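Local coordinates for protein DNA endonuclease i-cvui (Chlorella vulgaris, PDB 5A77) that cleaves double-stranded DNA as a two-subunit LAGLIDADG endonuclease that depends on bound metal and probably serves in intron homing, at residues B[7-12]-B[95-100]; B[27-32]-B[126-131]; B[58-63]-B[77-82]; B[130-135]-B[145-150]. All coordinates share one frame; numbering follows the deposited sequence.

Interaction 1. Residues B[7-12]-B[95-100]; sequences HDQLKF and LPYLQL
Tyr97 extends its ring from the loop 95-100 onto the flank of the helix segment 7-12, where Gln9 and Phe12 receive it. The two long side chains, Gln9 and Tyr97, cross at about a right angle. The phenol oxygen meets the root of the glutamine more closely than its amide: Tyr97 OH lies 3.4 Å from Gln9 CB, with Gln9 CG close behind. The amide oxygen Gln9 OE1 is farther off, 3.9 Å from Tyr97 OH. The amide and ring planes are inclined by 52°, so the two flat groups do not stack. With chi1 of -67° and an extended chain beyond CG, Gln9 carries its amide past the hydroxyl.

Phe12, one turn further along, contributes its root: Phe12 CB sits 4.0 Å from Tyr97 CE2, approaching the ring obliquely. Its own aromatic ring leads away from Tyr97, toward Ile63 and Leu64 of helix 55-64. The tyrosine also leans on its own chain, as Pro96 CB lies 4.2 Å above the ring plane, over the centre of one face.

The contact borders the other protein chain: Phe6 of the second subunit packs on Gln9, and Leu10 of the second subunit on Tyr97. Beyond the tyrosine, the backbone N of Gln99 bonds to Asp20 OD2. The loop between helices 84-94 and 102-114 is thereby tied to helix 6-22, which bears the LAGLIDADG motif and lines the subunit interface characteristic of this endonuclease family.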
# COMPACT_ATOMS: atom_id res chain seq x y z
N HIS B 7 -1.13 14.35 16.73
CA HIS B 7 -1.12 12.90 16.79
C HIS B 7 -2.09 12.35 15.75
O HIS B 7 -1.75 11.43 15.01
CB HIS B 7 -1.50 12.40 18.19
CG HIS B 7 -1.22 10.96 18.41
ND1 HIS B 7 0.06 10.44 18.52
CD2 HIS B 7 -2.05 9.89 18.53
CE1 HIS B 7 0.00 9.14 18.70
NE2 HIS B 7 -1.26 8.78 18.72
N ASP B 8 -3.28 12.93 15.70
CA ASP B 8 -4.28 12.55 14.72
C ASP B 8 -3.76 12.78 13.31
O ASP B 8 -4.08 12.03 12.39
CB ASP B 8 -5.59 13.33 14.92
CG ASP B 8 -6.70 12.46 15.49
OD1 ASP B 8 -6.39 11.43 16.11
OD2 ASP B 8 -7.88 12.81 15.30
N GLN B 9 -2.94 13.82 13.14
CA GLN B 9 -2.40 14.14 11.83
C GLN B 9 -1.35 13.13 11.41
O GLN B 9 -1.12 12.94 10.21
CB GLN B 9 -1.82 15.55 11.81
CG GLN B 9 -2.88 16.62 11.96
CD GLN B 9 -2.30 18.02 11.93
OE1 GLN B 9 -1.09 18.20 11.80
NE2 GLN B 9 -3.17 19.02 12.04
N LEU B 10 -0.70 12.50 12.38
CA LEU B 10 0.25 11.44 12.10
C LEU B 10 -0.44 10.16 11.67
O LEU B 10 0.09 9.42 10.84
CB LEU B 10 1.14 11.15 13.30
CG LEU B 10 2.38 12.02 13.46
CD1 LEU B 10 3.03 11.78 14.81
CD2 LEU B 10 3.36 11.67 12.35
N LYS B 11 -1.60 9.87 12.27
CA LYS B 11 -2.41 8.72 11.88
C LYS B 11 -3.02 8.92 10.48
O LYS B 11 -3.10 7.97 9.69
CB LYS B 11 -3.52 8.46 12.91
CG LYS B 11 -3.02 8.03 14.29
CD LYS B 11 -2.31 6.68 14.21
CE LYS B 11 -1.77 6.19 15.55
NZ LYS B 11 -2.84 5.84 16.52
N PHE B 12 -3.46 10.14 10.18
CA PHE B 12 -4.06 10.46 8.89
C PHE B 12 -3.01 10.42 7.78
O PHE B 12 -3.31 10.07 6.63
CB PHE B 12 -4.74 11.83 8.92
CG PHE B 12 -5.98 11.88 9.79
CD1 PHE B 12 -6.85 10.80 9.85
CD2 PHE B 12 -6.26 13.00 10.56
CE1 PHE B 12 -7.99 10.85 10.65
CE2 PHE B 12 -7.39 13.05 11.37
CZ PHE B 12 -8.25 11.97 11.42
N LEU B 95 -6.98 14.11 2.27
CA LEU B 95 -6.66 15.04 1.18
C LEU B 95 -5.31 15.77 1.29
O LEU B 95 -4.54 15.76 0.33
CB LEU B 95 -7.78 16.06 1.06
CG LEU B 95 -8.23 16.55 -0.30
CD1 LEU B 95 -8.27 15.41 -1.30
CD2 LEU B 95 -9.61 17.17 -0.13
N PRO B 96 -5.02 16.39 2.45
CA PRO B 96 -3.71 17.05 2.55
C PRO B 96 -2.50 16.11 2.44
O PRO B 96 -1.38 16.58 2.22
CB PRO B 96 -3.74 17.69 3.95
CG PRO B 96 -5.19 17.80 4.29
CD PRO B 96 -5.81 16.59 3.68
N TYR B 97 -2.72 14.80 2.58
CA TYR B 97 -1.60 13.86 2.55
C TYR B 97 -1.64 12.88 1.39
O TYR B 97 -0.64 12.25 1.09
CB TYR B 97 -1.52 13.09 3.86
CG TYR B 97 -1.65 13.95 5.09
CD1 TYR B 97 -0.61 14.77 5.49
CD2 TYR B 97 -2.82 13.96 5.83
CE1 TYR B 97 -0.73 15.56 6.61
CE2 TYR B 97 -2.95 14.75 6.95
CZ TYR B 97 -1.90 15.55 7.34
OH TYR B 97 -2.02 16.34 8.46
N LEU B 98 -2.79 12.71 0.74
CA LEU B 98 -2.81 11.81 -0.40
C LEU B 98 -1.93 12.35 -1.52
O LEU B 98 -2.11 13.48 -2.00
CB LEU B 98 -4.22 11.59 -0.91
CG LEU B 98 -5.14 10.67 -0.11
CD1 LEU B 98 -6.48 10.58 -0.83
CD2 LEU B 98 -4.54 9.30 0.07
N GLN B 99 -0.96 11.56 -1.93
CA GLN B 99 -0.12 11.97 -3.04
C GLN B 99 -0.61 11.30 -4.31
O GLN B 99 -1.06 11.97 -5.24
CB GLN B 99 1.36 11.63 -2.77
CG GLN B 99 2.30 12.83 -2.93
CD GLN B 99 2.07 13.90 -1.86
OE1 GLN B 99 1.86 13.58 -0.69
NE2 GLN B 99 2.10 15.16 -2.27
N LEU B 100 -0.59 9.97 -4.33
CA LEU B 100 -0.93 9.20 -5.52
C LEU B 100 -2.38 9.30 -5.97
O LEU B 100 -2.66 9.25 -7.17
CB LEU B 100 -0.59 7.73 -5.30
CG LEU B 100 0.90 7.51 -5.10
CD1 LEU B 100 1.20 6.02 -5.10
CD2 LEU B 100 1.65 8.22 -6.23

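Interaction 2. Residues B[27-32]-B[126-131]; sequences AQIVSR and EAALLA. With nucleotides of chain F; nucleotides of chain C.
In the LAGLIDADG fold an antiparallel sheet presents one face to DNA and carries helices on the other, and the packing of Ala27 and Ile29 on Ala128 and Ala131 belongs to that helix-covered side. Strand 27-31 and helix segment 126-131 approach to 7.9 Å between axes, at 124° between their N-to-C directions. The alanines on the helix are consistent with so close an approach. Ile29 is the longest apolar group in the seam: its CG1 lies 3.9 Å from Ala131 CB, and its terminal CD1 reaches on to Ala128 CB at 3.7 Å. Two residues back, Ala27 also turns its methyl toward the helix, with its CB 4.4 Å from Ala131 CB. The four residues are buried, and no hydrogen bond joins the two segments; the carbonyl oxygen of Ala27 is taken instead by Arg143 NH1. Ile111 of helix 102-114 and Val150 of helix 147-156 continue the apolar layer.

Alternation along the strand sends Gln28 and Val30 to the opposite face, where they pack on bases of the bound DNA. Just past the strand, Arg32 bends at chi2 and chi3 and brings its guanidinium edge-on to the thymines of chain F. Both terminal nitrogens grip one carbonyl: NH1 of Arg32 bonds to O4 of DT7 of chain F at 3.0 Å with a bent N-H...O angle of 133°. The straighter bond, at 154°, runs from Arg32 NH2 to that same O4 of DT7 and measures 2.6 Å.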
# COMPACT_ATOMS: atom_id res chain seq x y z
N ALA B 27 -15.66 5.82 -8.14
CA ALA B 27 -16.98 6.33 -8.44
C ALA B 27 -17.55 5.48 -9.56
O ALA B 27 -17.04 5.50 -10.69
CB ALA B 27 -16.93 7.78 -8.83
N GLN B 28 -18.58 4.71 -9.23
CA GLN B 28 -19.21 3.79 -10.16
C GLN B 28 -20.64 4.20 -10.48
O GLN B 28 -21.36 4.72 -9.62
CB GLN B 28 -19.23 2.37 -9.61
CG GLN B 28 -17.98 1.97 -8.90
CD GLN B 28 -18.23 0.96 -7.81
OE1 GLN B 28 -18.17 1.28 -6.63
NE2 GLN B 28 -18.53 -0.28 -8.21
N ILE B 29 -21.05 3.94 -11.71
CA ILE B 29 -22.45 4.02 -12.07
C ILE B 29 -23.10 2.65 -11.88
O ILE B 29 -22.79 1.71 -12.61
CB ILE B 29 -22.61 4.47 -13.53
CG1 ILE B 29 -21.97 5.84 -13.71
CG2 ILE B 29 -24.08 4.50 -13.91
CD1 ILE B 29 -21.66 6.21 -15.15
N VAL B 30 -23.98 2.51 -10.88
CA VAL B 30 -24.67 1.24 -10.73
C VAL B 30 -26.12 1.36 -11.16
O VAL B 30 -26.81 2.36 -10.89
CB VAL B 30 -24.59 0.68 -9.28
CG1 VAL B 30 -23.15 0.70 -8.77
CG2 VAL B 30 -25.53 1.42 -8.33
N SER B 31 -26.57 0.33 -11.86
CA SER B 31 -27.95 0.24 -12.27
C SER B 31 -28.80 -0.20 -11.08
O SER B 31 -28.50 -1.19 -10.42
CB SER B 31 -28.10 -0.74 -13.43
OG SER B 31 -28.06 -2.07 -12.94
N ARG B 32 -29.84 0.57 -10.79
CA ARG B 32 -30.79 0.27 -9.73
C ARG B 32 -32.19 0.33 -10.34
O ARG B 32 -32.67 1.41 -10.68
CB ARG B 32 -30.65 1.26 -8.58
CG ARG B 32 -29.31 1.26 -7.88
CD ARG B 32 -29.01 -0.07 -7.21
NE ARG B 32 -30.03 -0.45 -6.25
CZ ARG B 32 -29.89 -1.44 -5.36
NH1 ARG B 32 -28.75 -2.14 -5.31
NH2 ARG B 32 -30.88 -1.73 -4.52
N GLU B 126 -24.20 15.19 -15.18
CA GLU B 126 -22.89 15.75 -14.85
C GLU B 126 -22.15 14.82 -13.88
O GLU B 126 -20.93 14.73 -13.90
CB GLU B 126 -23.01 17.17 -14.27
CG GLU B 126 -24.26 17.93 -14.67
CD GLU B 126 -24.43 19.30 -14.00
OE1 GLU B 126 -24.09 19.45 -12.80
OE2 GLU B 126 -24.97 20.23 -14.65
N ALA B 127 -22.91 14.10 -13.06
CA ALA B 127 -22.34 13.19 -12.08
C ALA B 127 -21.78 11.92 -12.73
O ALA B 127 -20.68 11.46 -12.38
CB ALA B 127 -23.37 12.85 -11.03
N ALA B 128 -22.53 11.34 -13.67
CA ALA B 128 -22.07 10.15 -14.38
C ALA B 128 -20.81 10.43 -15.20
O ALA B 128 -19.88 9.61 -15.24
CB ALA B 128 -23.17 9.61 -15.28
N LEU B 129 -20.76 11.58 -15.85
CA LEU B 129 -19.59 11.93 -16.65
C LEU B 129 -18.31 12.10 -15.79
O LEU B 129 -17.21 11.82 -16.25
CB LEU B 129 -19.87 13.20 -17.46
CG LEU B 129 -20.59 12.90 -18.77
CD1 LEU B 129 -21.33 14.13 -19.34
CD2 LEU B 129 -19.60 12.36 -19.79
N LEU B 130 -18.48 12.54 -14.55
CA LEU B 130 -17.39 12.64 -13.60
C LEU B 130 -17.02 11.24 -13.09
O LEU B 130 -15.88 11.00 -12.69
CB LEU B 130 -17.78 13.54 -12.42
CG LEU B 130 -17.79 15.05 -12.63
CD1 LEU B 130 -18.24 15.78 -11.36
CD2 LEU B 130 -16.41 15.51 -13.04
N ALA B 131 -17.98 10.31 -13.12
CA ALA B 131 -17.69 8.94 -12.74
C ALA B 131 -16.68 8.30 -13.70
O ALA B 131 -15.80 7.56 -13.28
CB ALA B 131 -18.95 8.11 -12.69
P DT F 7 -30.36 -12.15 -2.37
OP1 DT F 7 -30.27 -13.59 -2.03
OP2 DT F 7 -31.55 -11.63 -3.09
O5' DT F 7 -30.22 -11.34 -1.01
C5' DT F 7 -28.93 -10.91 -0.59
C4' DT F 7 -29.05 -9.96 0.58
O4' DT F 7 -28.73 -8.60 0.17
C3' DT F 7 -30.43 -9.90 1.22
O3' DT F 7 -30.28 -9.97 2.62
C2' DT F 7 -30.99 -8.54 0.75
C1' DT F 7 -29.72 -7.71 0.65
N1 DT F 7 -29.79 -6.57 -0.29
C2 DT F 7 -29.43 -5.31 0.13
O2 DT F 7 -29.10 -5.05 1.28
N3 DT F 7 -29.49 -4.34 -0.84
C4 DT F 7 -29.86 -4.51 -2.16
O4 DT F 7 -29.88 -3.58 -2.95
C5 DT F 7 -30.21 -5.86 -2.54
C7 DT F 7 -30.62 -6.17 -3.95
C6 DT F 7 -30.15 -6.82 -1.60
P DA C 4 -24.94 5.73 -0.14
OP1 DA C 4 -24.92 7.18 0.16
OP2 DA C 4 -24.23 5.16 -1.31
O5' DA C 4 -24.44 4.99 1.19
C5' DA C 4 -25.17 5.18 2.42
C4' DA C 4 -25.40 3.86 3.13
O4' DA C 4 -26.29 3.05 2.34
C3' DA C 4 -24.14 3.01 3.35
O3' DA C 4 -24.05 2.63 4.71
C2' DA C 4 -24.35 1.80 2.44
C1' DA C 4 -25.86 1.71 2.37
N9 DA C 4 -26.35 1.06 1.16
C8 DA C 4 -26.23 1.54 -0.11
N7 DA C 4 -26.78 0.77 -1.01
C5 DA C 4 -27.31 -0.28 -0.29
C6 DA C 4 -28.04 -1.42 -0.68
N6 DA C 4 -28.34 -1.71 -1.95
N1 DA C 4 -28.43 -2.28 0.29
C2 DA C 4 -28.12 -1.99 1.57
N3 DA C 4 -27.45 -0.94 2.06
C4 DA C 4 -27.06 -0.11 1.06
P DT F 6 -27.64 -10.36 -8.71
OP1 DT F 6 -27.94 -11.75 -9.14
OP2 DT F 6 -28.42 -9.21 -9.25
O5' DT F 6 -27.73 -10.33 -7.12
C5' DT F 6 -27.29 -11.44 -6.38
C4' DT F 6 -27.47 -11.20 -4.90
O4' DT F 6 -26.86 -9.95 -4.52
C3' DT F 6 -28.93 -11.14 -4.39
O3' DT F 6 -28.98 -11.81 -3.13
C2' DT F 6 -29.16 -9.63 -4.24
C1' DT F 6 -27.78 -9.20 -3.76
N1 DT F 6 -27.47 -7.75 -3.93
C2 DT F 6 -27.10 -7.03 -2.83
O2 DT F 6 -27.03 -7.52 -1.72
N3 DT F 6 -26.82 -5.73 -3.06
C4 DT F 6 -26.85 -5.07 -4.28
O4 DT F 6 -26.56 -3.88 -4.39
C5 DT F 6 -27.24 -5.89 -5.41
C7 DT F 6 -27.33 -5.29 -6.78
C6 DT F 6 -27.53 -7.18 -5.19

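Interaction 3. Residues B[58-63]-B[77-82]; sequences LDIQKI and SEFCVV. With nucleotides of chain C.
A chi1 of 158° sets Phe79 CG anti to the strand nitrogen and carries the ring out to helix segment 58-63, where Ile60 and Gln61 meet it. In Ile60 it is the CG2 branch that stands anti to the backbone N, and this methyl is the one placed over the ring. Ile60 CG2 lies 4.0 Å from the centroid of the Phe79 ring and only 17° off its normal, a CH-pi contact over the face, shifted a little toward the rim on the side of CE2.

Gln61 comes obliquely to the CE1 corner of the ring, from the same side of its plane as Ile60. Its CA is 3.5 Å from Phe79 CE1 and its CB 3.6 Å from the same carbon, so the backbone of the helix itself comes close to the aromatic group. The extended glutamine chain then runs past the phenylalanine, its amide plane 79° from the ring plane, and Gln61 NE2 donates a hydrogen bond to the carbonyl O of Gly67.

Leu57 and Leu64 of helix 55-64 and Val69 of strand 68-71 add to the surroundings of Phe79, and Ile60 is backed by Trp14 and Leu15 of helix 6-22. Helix 55-64 thus packs on the face of the LAGLIDADG sheet away from the DNA, opposite Glu78 and Val82, on strand 76-82, which is hydrogen-bonded between strands 39-50 and 68-71.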
# COMPACT_ATOMS: atom_id res chain seq x y z
N LEU B 58 -9.88 -2.85 11.13
CA LEU B 58 -10.60 -2.40 12.32
C LEU B 58 -9.88 -1.22 12.96
O LEU B 58 -10.54 -0.33 13.51
CB LEU B 58 -10.74 -3.54 13.32
CG LEU B 58 -11.51 -4.78 12.84
CD1 LEU B 58 -11.55 -5.85 13.93
CD2 LEU B 58 -12.92 -4.41 12.38
N ASP B 59 -8.55 -1.20 12.92
CA ASP B 59 -7.79 -0.02 13.35
C ASP B 59 -8.12 1.21 12.47
O ASP B 59 -8.14 2.34 12.95
CB ASP B 59 -6.28 -0.27 13.29
CG ASP B 59 -5.79 -1.23 14.36
OD1 ASP B 59 -6.55 -1.52 15.32
OD2 ASP B 59 -4.63 -1.67 14.25
N ILE B 60 -8.35 0.98 11.19
CA ILE B 60 -8.60 2.09 10.28
C ILE B 60 -10.00 2.63 10.52
O ILE B 60 -10.21 3.83 10.51
CB ILE B 60 -8.41 1.66 8.81
CG1 ILE B 60 -6.92 1.45 8.51
CG2 ILE B 60 -8.99 2.72 7.88
CD1 ILE B 60 -6.64 0.64 7.27
N GLN B 61 -10.93 1.72 10.76
CA GLN B 61 -12.30 2.11 11.08
C GLN B 61 -12.37 2.96 12.34
O GLN B 61 -13.14 3.92 12.41
CB GLN B 61 -13.17 0.87 11.24
CG GLN B 61 -14.59 1.19 11.64
CD GLN B 61 -15.40 -0.05 11.94
OE1 GLN B 61 -15.17 -0.73 12.95
NE2 GLN B 61 -16.35 -0.37 11.07
N LYS B 62 -11.57 2.60 13.35
CA LYS B 62 -11.57 3.31 14.62
C LYS B 62 -10.98 4.70 14.46
O LYS B 62 -11.53 5.68 14.98
CB LYS B 62 -10.78 2.54 15.68
CG LYS B 62 -10.74 3.22 17.04
CD LYS B 62 -10.37 2.23 18.12
CE LYS B 62 -10.58 2.81 19.52
NZ LYS B 62 -10.50 1.75 20.57
N ILE B 63 -9.87 4.78 13.74
CA ILE B 63 -9.21 6.05 13.44
C ILE B 63 -10.16 7.01 12.72
O ILE B 63 -10.19 8.21 13.00
CB ILE B 63 -7.95 5.84 12.58
CG1 ILE B 63 -6.82 5.28 13.43
CG2 ILE B 63 -7.51 7.14 11.92
CD1 ILE B 63 -5.51 5.19 12.70
N SER B 77 -9.99 -9.20 3.44
CA SER B 77 -10.96 -8.33 4.08
C SER B 77 -10.90 -6.94 3.44
O SER B 77 -9.83 -6.48 3.00
CB SER B 77 -10.71 -8.25 5.59
OG SER B 77 -10.97 -9.51 6.20
N GLU B 78 -12.06 -6.31 3.35
CA GLU B 78 -12.17 -4.94 2.86
C GLU B 78 -12.69 -4.06 3.97
O GLU B 78 -13.57 -4.46 4.72
CB GLU B 78 -13.11 -4.87 1.66
CG GLU B 78 -12.71 -5.75 0.48
CD GLU B 78 -13.51 -5.44 -0.78
OE1 GLU B 78 -14.17 -4.37 -0.82
OE2 GLU B 78 -13.48 -6.25 -1.73
N PHE B 79 -12.11 -2.87 4.11
CA PHE B 79 -12.75 -1.82 4.88
C PHE B 79 -13.35 -0.81 3.90
O PHE B 79 -12.66 -0.33 3.01
CB PHE B 79 -11.76 -1.12 5.81
CG PHE B 79 -12.21 0.26 6.23
CD1 PHE B 79 -12.99 0.44 7.36
CD2 PHE B 79 -11.87 1.39 5.47
CE1 PHE B 79 -13.41 1.70 7.74
CE2 PHE B 79 -12.29 2.65 5.84
CZ PHE B 79 -13.06 2.81 6.99
N CYS B 80 -14.62 -0.47 4.05
CA CYS B 80 -15.21 0.41 3.03
C CYS B 80 -16.08 1.54 3.55
O CYS B 80 -16.95 1.34 4.41
CB CYS B 80 -16.02 -0.41 2.04
SG CYS B 80 -16.71 0.62 0.76
N VAL B 81 -15.85 2.74 3.03
CA VAL B 81 -16.70 3.88 3.31
C VAL B 81 -17.49 4.23 2.06
O VAL B 81 -16.92 4.70 1.07
CB VAL B 81 -15.90 5.12 3.77
CG1 VAL B 81 -16.84 6.21 4.26
CG2 VAL B 81 -14.95 4.74 4.86
N VAL B 82 -18.80 3.98 2.09
CA VAL B 82 -19.68 4.32 0.98
C VAL B 82 -20.50 5.56 1.29
O VAL B 82 -20.90 5.78 2.44
CB VAL B 82 -20.66 3.17 0.64
CG1 VAL B 82 -21.35 3.40 -0.71
CG2 VAL B 82 -19.95 1.84 0.66
P DA C 4 -24.94 5.73 -0.14
OP1 DA C 4 -24.92 7.18 0.16
OP2 DA C 4 -24.23 5.16 -1.31
O5' DA C 4 -24.44 4.99 1.19
C5' DA C 4 -25.17 5.18 2.42
C4' DA C 4 -25.40 3.86 3.13
O4' DA C 4 -26.29 3.05 2.34
C3' DA C 4 -24.14 3.01 3.35
O3' DA C 4 -24.05 2.63 4.71
C2' DA C 4 -24.35 1.80 2.44
C1' DA C 4 -25.86 1.71 2.37
N9 DA C 4 -26.35 1.06 1.16
C8 DA C 4 -26.23 1.54 -0.11
N7 DA C 4 -26.78 0.77 -1.01
C5 DA C 4 -27.31 -0.28 -0.29
C6 DA C 4 -28.04 -1.42 -0.68
N6 DA C 4 -28.34 -1.71 -1.95
N1 DA C 4 -28.43 -2.28 0.29
C2 DA C 4 -28.12 -1.99 1.57
N3 DA C 4 -27.45 -0.94 2.06
C4 DA C 4 -27.06 -0.11 1.06

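Interaction 4. Residues B[130-135]-B[145-150]; sequences LADKVG and ILAENV. With nucleotides of chain F.
Asp132, on the helix segment 130-135, reaches across to Leu146 and Ala147, where helix 147-156 begins. Its CB points at the facing segment, and chi1 of -53° swings the carboxylate out beside its own backbone N. The carbon CG then rests 3.7 Å from Leu146 CD2. OD1 of Asp132 lies 3.8 Å from Leu146 CD2. OD2 accepts the hydrogen bond: Ala147 N donates to Asp132 OD2 over 3.1 Å at an N-H...O angle of 154°, and OD2 receives it on its syn lone pair, the side of OD1. The methyl of Ala147 lies beside the same oxygen.

Leu146 occupies the N-cap position, which makes Ala147 N the first amide of the helix. Asp132, from the preceding helix, accepts the N-H of this first residue; the N-cap leucine itself has no side-chain acceptor. A carboxylate placed here would probably be favoured by the helix dipole. The turn is fixed within the segment as well: Leu146 N bonds to Asn149 OD1 at 3.1 Å and 162°, one half of a capping box. Just before it, Ile145 N makes a weak hydrogen bond of 3.4 Å to OP1 of DG4 of chain F, so the start of the helix stands beside the DNA backbone.

Helices 121-135 and 147-156 are joined here over the strands: Ala147 packs on Met125, Ala128 and Leu129 of the first, while Val150 reaches Ile29 of strand 23-31 and Tyr39 of strand 39-50.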
# COMPACT_ATOMS: atom_id res chain seq x y z
N LEU B 130 -18.48 12.54 -14.55
CA LEU B 130 -17.39 12.64 -13.60
C LEU B 130 -17.02 11.24 -13.09
O LEU B 130 -15.88 11.00 -12.69
CB LEU B 130 -17.78 13.54 -12.42
CG LEU B 130 -17.79 15.05 -12.63
CD1 LEU B 130 -18.24 15.78 -11.36
CD2 LEU B 130 -16.41 15.51 -13.04
N ALA B 131 -17.98 10.31 -13.12
CA ALA B 131 -17.69 8.94 -12.74
C ALA B 131 -16.68 8.30 -13.70
O ALA B 131 -15.80 7.56 -13.28
CB ALA B 131 -18.95 8.11 -12.69
N ASP B 132 -16.82 8.59 -15.00
CA ASP B 132 -15.90 8.03 -15.99
C ASP B 132 -14.52 8.62 -15.89
O ASP B 132 -13.54 7.96 -16.23
CB ASP B 132 -16.41 8.22 -17.42
CG ASP B 132 -17.82 7.72 -17.62
OD1 ASP B 132 -18.29 6.90 -16.78
OD2 ASP B 132 -18.44 8.13 -18.63
N LYS B 133 -14.43 9.88 -15.46
CA LYS B 133 -13.12 10.50 -15.34
C LYS B 133 -12.32 9.93 -14.18
O LYS B 133 -11.10 9.76 -14.30
CB LYS B 133 -13.24 12.01 -15.18
CG LYS B 133 -12.85 12.75 -16.43
CD LYS B 133 -12.55 14.19 -16.13
CE LYS B 133 -12.01 14.91 -17.34
NZ LYS B 133 -11.36 16.19 -16.93
N VAL B 134 -12.99 9.64 -13.06
CA VAL B 134 -12.35 8.92 -11.97
C VAL B 134 -11.84 7.62 -12.52
O VAL B 134 -10.74 7.15 -12.18
CB VAL B 134 -13.30 8.61 -10.81
CG1 VAL B 134 -12.55 7.82 -9.72
CG2 VAL B 134 -13.92 9.90 -10.24
N GLY B 135 -12.63 7.03 -13.41
CA GLY B 135 -12.31 5.74 -13.97
C GLY B 135 -11.06 5.66 -14.83
O GLY B 135 -10.36 4.64 -14.78
N ILE B 145 -20.15 -0.22 -17.71
CA ILE B 145 -21.22 0.77 -17.56
C ILE B 145 -20.75 2.25 -17.52
O ILE B 145 -20.19 2.74 -16.54
CB ILE B 145 -22.05 0.42 -16.29
CG1 ILE B 145 -23.35 1.20 -16.22
CG2 ILE B 145 -21.23 0.57 -15.00
CD1 ILE B 145 -24.33 0.48 -15.34
N LEU B 146 -20.95 2.96 -18.62
CA LEU B 146 -20.42 4.31 -18.74
C LEU B 146 -21.52 5.37 -18.82
O LEU B 146 -22.71 5.04 -18.89
CB LEU B 146 -19.51 4.42 -19.96
CG LEU B 146 -18.17 3.68 -19.85
CD1 LEU B 146 -17.94 2.88 -21.13
CD2 LEU B 146 -17.03 4.65 -19.57
N ALA B 147 -21.11 6.64 -18.81
CA ALA B 147 -22.06 7.74 -18.90
C ALA B 147 -22.96 7.62 -20.13
O ALA B 147 -24.16 7.85 -20.03
CB ALA B 147 -21.34 9.07 -18.92
N GLU B 148 -22.37 7.24 -21.27
CA GLU B 148 -23.13 7.11 -22.52
C GLU B 148 -24.34 6.19 -22.36
O GLU B 148 -25.35 6.36 -23.04
CB GLU B 148 -22.24 6.60 -23.65
CG GLU B 148 -21.98 7.58 -24.80
CD GLU B 148 -23.21 8.42 -25.21
OE1 GLU B 148 -24.20 7.86 -25.73
OE2 GLU B 148 -23.16 9.66 -25.04
N ASN B 149 -24.23 5.20 -21.47
CA ASN B 149 -25.36 4.32 -21.19
C ASN B 149 -26.46 5.08 -20.45
O ASN B 149 -27.63 5.06 -20.86
CB ASN B 149 -24.92 3.09 -20.39
CG ASN B 149 -23.89 2.26 -21.12
OD1 ASN B 149 -23.03 1.62 -20.51
ND2 ASN B 149 -23.95 2.26 -22.44
N VAL B 150 -26.08 5.77 -19.38
CA VAL B 150 -27.00 6.58 -18.61
C VAL B 150 -27.70 7.63 -19.49
O VAL B 150 -28.94 7.72 -19.50
CB VAL B 150 -26.28 7.28 -17.45
CG1 VAL B 150 -27.16 8.30 -16.79
CG2 VAL B 150 -25.86 6.25 -16.44
P DG F 4 -19.09 -2.02 -13.36
OP1 DG F 4 -19.33 -1.76 -14.79
OP2 DG F 4 -19.38 -0.98 -12.34
O5' DG F 4 -19.94 -3.32 -13.05
C5' DG F 4 -19.70 -4.50 -13.79
C4' DG F 4 -20.38 -5.65 -13.11
O4' DG F 4 -19.79 -5.82 -11.78
C3' DG F 4 -21.88 -5.43 -12.89
O3' DG F 4 -22.63 -6.62 -13.16
C2' DG F 4 -21.98 -5.02 -11.43
C1' DG F 4 -20.81 -5.76 -10.80
N9 DG F 4 -20.33 -5.06 -9.61
C8 DG F 4 -19.97 -3.74 -9.52
N7 DG F 4 -19.65 -3.37 -8.32
C5 DG F 4 -19.82 -4.52 -7.55
C6 DG F 4 -19.64 -4.72 -6.17
O6 DG F 4 -19.26 -3.91 -5.33
N1 DG F 4 -19.93 -6.03 -5.80
C2 DG F 4 -20.36 -7.01 -6.66
N2 DG F 4 -20.60 -8.22 -6.12
N3 DG F 4 -20.53 -6.83 -7.96
C4 DG F 4 -20.25 -5.56 -8.33

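The four contacts fall into two groups at opposite sides of the chain's centre. Interactions 1 and 3, with centres 16 Å apart, meet where Lys11 and Phe12 of helix 6-22 pack on Ile63; only interaction 1 borders the second subunit. Interactions 2 and 4, with centres 5 Å apart, share Leu130 and Ala131 of helix 121-135 and touch through Ile29. Interactions 2 and 3, centres 23 Å apart, reach the same antiparallel sheet, through strands 23-31 and 76-82. Along the chain, 58-63/77-82 closes within the spans of interactions 1 and 2, whose segments alternate; interaction 4 comes last. Interactions 2 and 3 fix helices to one DNA-binding sheet, while 1 and 4 join helical and loop parts beside it.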